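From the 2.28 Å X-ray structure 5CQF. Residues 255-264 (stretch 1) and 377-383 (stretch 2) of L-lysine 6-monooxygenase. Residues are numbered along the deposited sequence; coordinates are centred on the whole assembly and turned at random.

Stretch 1 255-264: APDHVDYFHS
Stretch 2 377-383: LIDRDYR

Arg 380, laid along a helix, supplies most of the area the loop buries in this contact. Residues 255-264 are helical, with phi/psi near -60/-40 and i to i+4 bonds such as Asp 260 N to Pro 256 O (2.8 Å) and His 263 N to Val 259 O (3.0 Å). Pro 256, Val 259, Asp 260 and His 263, a 3-1-3 spacing that keeps them on one side of the helix, make up the touching face. Residues 377-383 form no regular helix or strand. Ile 378 is extended at -117/131, and a type I turn follows from Asp 379 to Tyr 382, with Arg 380 at -69/-26 and Asp 381 at -92/18. Tyr 382 N bonds Asp 379 O at 3.1 Å, Asp 379 N bonds Arg 383 O at 3.0 Å, and Tyr 382 itself takes positive phi, 69/19.

The turn is pinned from within by Asp 379. Its chi1 of 76° (p) places OD1 3.2 Å from Arg 383 N in a nearly straight hydrogen bond, and 2.8 Å from Asp 381 N in a weak one. Its CA-to-CB bond points away from the helix, and OD1 spends itself on these two loop amides.

The backbones come closest at His 263 and Arg 380, whose CA atoms lie 6.6 Å apart. The CA-to-CB bond of His 263 points toward the loop, with chi1 -76° (m) and chi2 -86°. Arg 380 CA sits 3.9 Å from the centroid of the His 263 ring, only 10° off the normal, a CH-pi contact that beds the turn on the ring face. At the ring edge, His 263 CE1 meets Ile 378 O at 3.5 Å; NE2 is hydrogen-bonded elsewhere in the structure.

From the turn, Arg 380 runs back along the helix toward its N-terminal part. The CA-to-CB bond starts sideways, and chi angles of 175° (t), 65° (p), -172° (t) and 84° bring the end nearer. On the way CD passes His 263 CD2 at 3.6 Å. Asp 260, with chi1 -70° (m) and chi2 -6°, offers OD1 at the guanidinium edge: Arg 380 NE donates to it at 2.8 Å and 159°, NH2 at 3.1 Å and 136°. One oxygen thus receives both bonds of the salt bridge, the straighter from NE. Val 259, chi1 175° (t), lays CG1 over a guanidinium face, 3.5 Å from Arg 380 NE, while Pro 256 CB lies 3.7 Å from Arg 380 NH2. Tyr 382, chi1 -55° (m) and chi2 -74°, brings OH to 4.4 Å from Val 259 CG1.

The rule is compact: a ring face seats the turn, while the guanidinium takes a carboxylate oxygen at its edge and a methyl over one face.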

# COMPACT_ATOMS: atom_id res chain seq x y z
N ALA A 255 -7.75 20.25 -11.34
CA ALA A 255 -8.50 21.48 -11.02
C ALA A 255 -8.77 22.41 -12.20
O ALA A 255 -9.88 22.89 -12.34
CB ALA A 255 -7.82 22.27 -9.91
N PRO A 256 -7.77 22.67 -13.07
CA PRO A 256 -8.07 23.58 -14.18
C PRO A 256 -9.30 23.22 -15.04
O PRO A 256 -9.94 24.14 -15.55
CB PRO A 256 -6.79 23.56 -15.02
CG PRO A 256 -5.74 23.31 -13.99
CD PRO A 256 -6.35 22.28 -13.06
N ASP A 257 -9.61 21.93 -15.20
CA ASP A 257 -10.83 21.55 -15.92
C ASP A 257 -12.10 22.01 -15.20
O ASP A 257 -13.10 22.34 -15.85
CB ASP A 257 -10.93 20.05 -16.07
CG ASP A 257 -9.91 19.49 -17.05
OD1 ASP A 257 -9.19 20.26 -17.74
OD2 ASP A 257 -9.85 18.24 -17.11
N HIS A 258 -12.05 22.00 -13.86
CA HIS A 258 -13.17 22.45 -13.03
C HIS A 258 -13.22 23.98 -13.00
O HIS A 258 -14.30 24.55 -13.02
CB HIS A 258 -13.10 21.81 -11.64
CG HIS A 258 -13.21 20.31 -11.70
ND1 HIS A 258 -14.36 19.63 -11.38
CD2 HIS A 258 -12.33 19.37 -12.16
CE1 HIS A 258 -14.19 18.34 -11.61
NE2 HIS A 258 -12.97 18.16 -12.08
N VAL A 259 -12.06 24.63 -12.98
CA VAL A 259 -12.02 26.07 -13.11
C VAL A 259 -12.61 26.43 -14.48
O VAL A 259 -13.46 27.34 -14.53
CB VAL A 259 -10.59 26.62 -12.92
CG1 VAL A 259 -10.52 28.13 -13.18
CG2 VAL A 259 -10.08 26.30 -11.52
N ASP A 260 -12.24 25.71 -15.56
CA ASP A 260 -12.84 25.98 -16.93
C ASP A 260 -14.36 25.90 -16.88
O ASP A 260 -15.05 26.80 -17.34
CB ASP A 260 -12.41 24.98 -18.01
CG ASP A 260 -10.93 25.11 -18.43
OD1 ASP A 260 -10.24 26.04 -17.99
OD2 ASP A 260 -10.46 24.27 -19.23
N TYR A 261 -14.87 24.79 -16.36
CA TYR A 261 -16.30 24.59 -16.35
C TYR A 261 -16.95 25.76 -15.61
O TYR A 261 -17.89 26.34 -16.13
CB TYR A 261 -16.68 23.25 -15.73
CG TYR A 261 -18.18 23.05 -15.57
CD1 TYR A 261 -18.98 22.69 -16.65
CD2 TYR A 261 -18.78 23.20 -14.32
CE1 TYR A 261 -20.35 22.51 -16.51
CE2 TYR A 261 -20.16 23.03 -14.15
CZ TYR A 261 -20.94 22.69 -15.24
OH TYR A 261 -22.31 22.52 -15.02
N PHE A 262 -16.43 26.12 -14.43
CA PHE A 262 -16.98 27.23 -13.65
C PHE A 262 -17.00 28.55 -14.43
O PHE A 262 -17.99 29.24 -14.41
CB PHE A 262 -16.24 27.42 -12.34
CG PHE A 262 -16.85 28.43 -11.44
CD1 PHE A 262 -17.90 28.08 -10.61
CD2 PHE A 262 -16.38 29.72 -11.42
CE1 PHE A 262 -18.47 29.02 -9.77
CE2 PHE A 262 -16.93 30.67 -10.58
CZ PHE A 262 -17.97 30.31 -9.74
N HIS A 263 -15.94 28.88 -15.14
CA HIS A 263 -15.96 30.06 -15.99
C HIS A 263 -16.95 30.01 -17.15
O HIS A 263 -17.49 31.05 -17.55
CB HIS A 263 -14.56 30.44 -16.47
CG HIS A 263 -13.78 31.11 -15.39
ND1 HIS A 263 -13.86 32.46 -15.16
CD2 HIS A 263 -13.02 30.60 -14.39
CE1 HIS A 263 -13.13 32.77 -14.10
NE2 HIS A 263 -12.61 31.65 -13.62
N SER A 264 -17.23 28.81 -17.66
CA SER A 264 -18.20 28.65 -18.74
C SER A 264 -19.66 28.88 -18.30
O SER A 264 -20.56 28.95 -19.14
CB SER A 264 -18.08 27.25 -19.34
OG SER A 264 -18.78 26.31 -18.55
N LEU A 377 -13.94 41.23 -10.06
CA LEU A 377 -14.39 40.47 -11.21
C LEU A 377 -13.16 39.92 -11.92
O LEU A 377 -12.39 40.64 -12.54
CB LEU A 377 -15.21 41.36 -12.14
CG LEU A 377 -15.86 40.70 -13.35
CD1 LEU A 377 -16.63 39.43 -13.00
CD2 LEU A 377 -16.79 41.73 -14.00
N ILE A 378 -12.95 38.62 -11.81
CA ILE A 378 -11.67 38.00 -12.21
C ILE A 378 -11.89 37.02 -13.36
O ILE A 378 -12.79 36.19 -13.30
CB ILE A 378 -10.97 37.31 -11.01
CG1 ILE A 378 -10.80 38.33 -9.87
CG2 ILE A 378 -9.61 36.77 -11.41
CD1 ILE A 378 -10.40 37.76 -8.53
N ASP A 379 -11.09 37.12 -14.41
CA ASP A 379 -11.31 36.25 -15.56
C ASP A 379 -10.55 34.92 -15.38
O ASP A 379 -9.99 34.66 -14.29
CB ASP A 379 -11.00 36.99 -16.86
CG ASP A 379 -9.55 37.14 -17.12
OD1 ASP A 379 -8.79 36.41 -16.46
OD2 ASP A 379 -9.17 37.95 -18.01
N ARG A 380 -10.56 34.09 -16.42
CA ARG A 380 -9.99 32.73 -16.36
C ARG A 380 -8.46 32.73 -16.24
O ARG A 380 -7.85 31.77 -15.71
CB ARG A 380 -10.46 31.92 -17.59
CG ARG A 380 -9.86 30.52 -17.73
CD ARG A 380 -10.30 29.61 -16.59
NE ARG A 380 -9.60 28.33 -16.58
CZ ARG A 380 -8.39 28.10 -16.03
NH1 ARG A 380 -7.69 29.05 -15.40
NH2 ARG A 380 -7.89 26.88 -16.10
N ASP A 381 -7.85 33.82 -16.74
CA ASP A 381 -6.41 34.09 -16.64
C ASP A 381 -6.01 34.92 -15.43
O ASP A 381 -4.95 35.56 -15.43
CB ASP A 381 -5.95 34.83 -17.90
CG ASP A 381 -5.92 33.94 -19.10
OD1 ASP A 381 -5.21 32.91 -19.06
OD2 ASP A 381 -6.60 34.27 -20.10
N TYR A 382 -6.89 34.98 -14.43
CA TYR A 382 -6.60 35.60 -13.14
C TYR A 382 -6.44 37.14 -13.20
O TYR A 382 -5.88 37.74 -12.28
CB TYR A 382 -5.38 34.89 -12.51
CG TYR A 382 -5.62 33.37 -12.39
CD1 TYR A 382 -6.48 32.87 -11.43
CD2 TYR A 382 -5.06 32.49 -13.29
CE1 TYR A 382 -6.75 31.51 -11.33
CE2 TYR A 382 -5.30 31.11 -13.19
CZ TYR A 382 -6.15 30.63 -12.21
OH TYR A 382 -6.42 29.27 -12.09
N ARG A 383 -6.95 37.76 -14.27
CA ARG A 383 -6.87 39.21 -14.47
C ARG A 383 -8.09 39.89 -13.87
O ARG A 383 -9.21 39.38 -13.98
CB ARG A 383 -6.75 39.58 -15.95
CG ARG A 383 -6.17 40.97 -16.14
CD ARG A 383 -6.01 41.35 -17.61
NE ARG A 383 -6.08 42.80 -17.84
CZ ARG A 383 -7.20 43.56 -17.77
NH1 ARG A 383 -8.38 43.02 -17.46
NH2 ARG A 383 -7.13 44.87 -18.01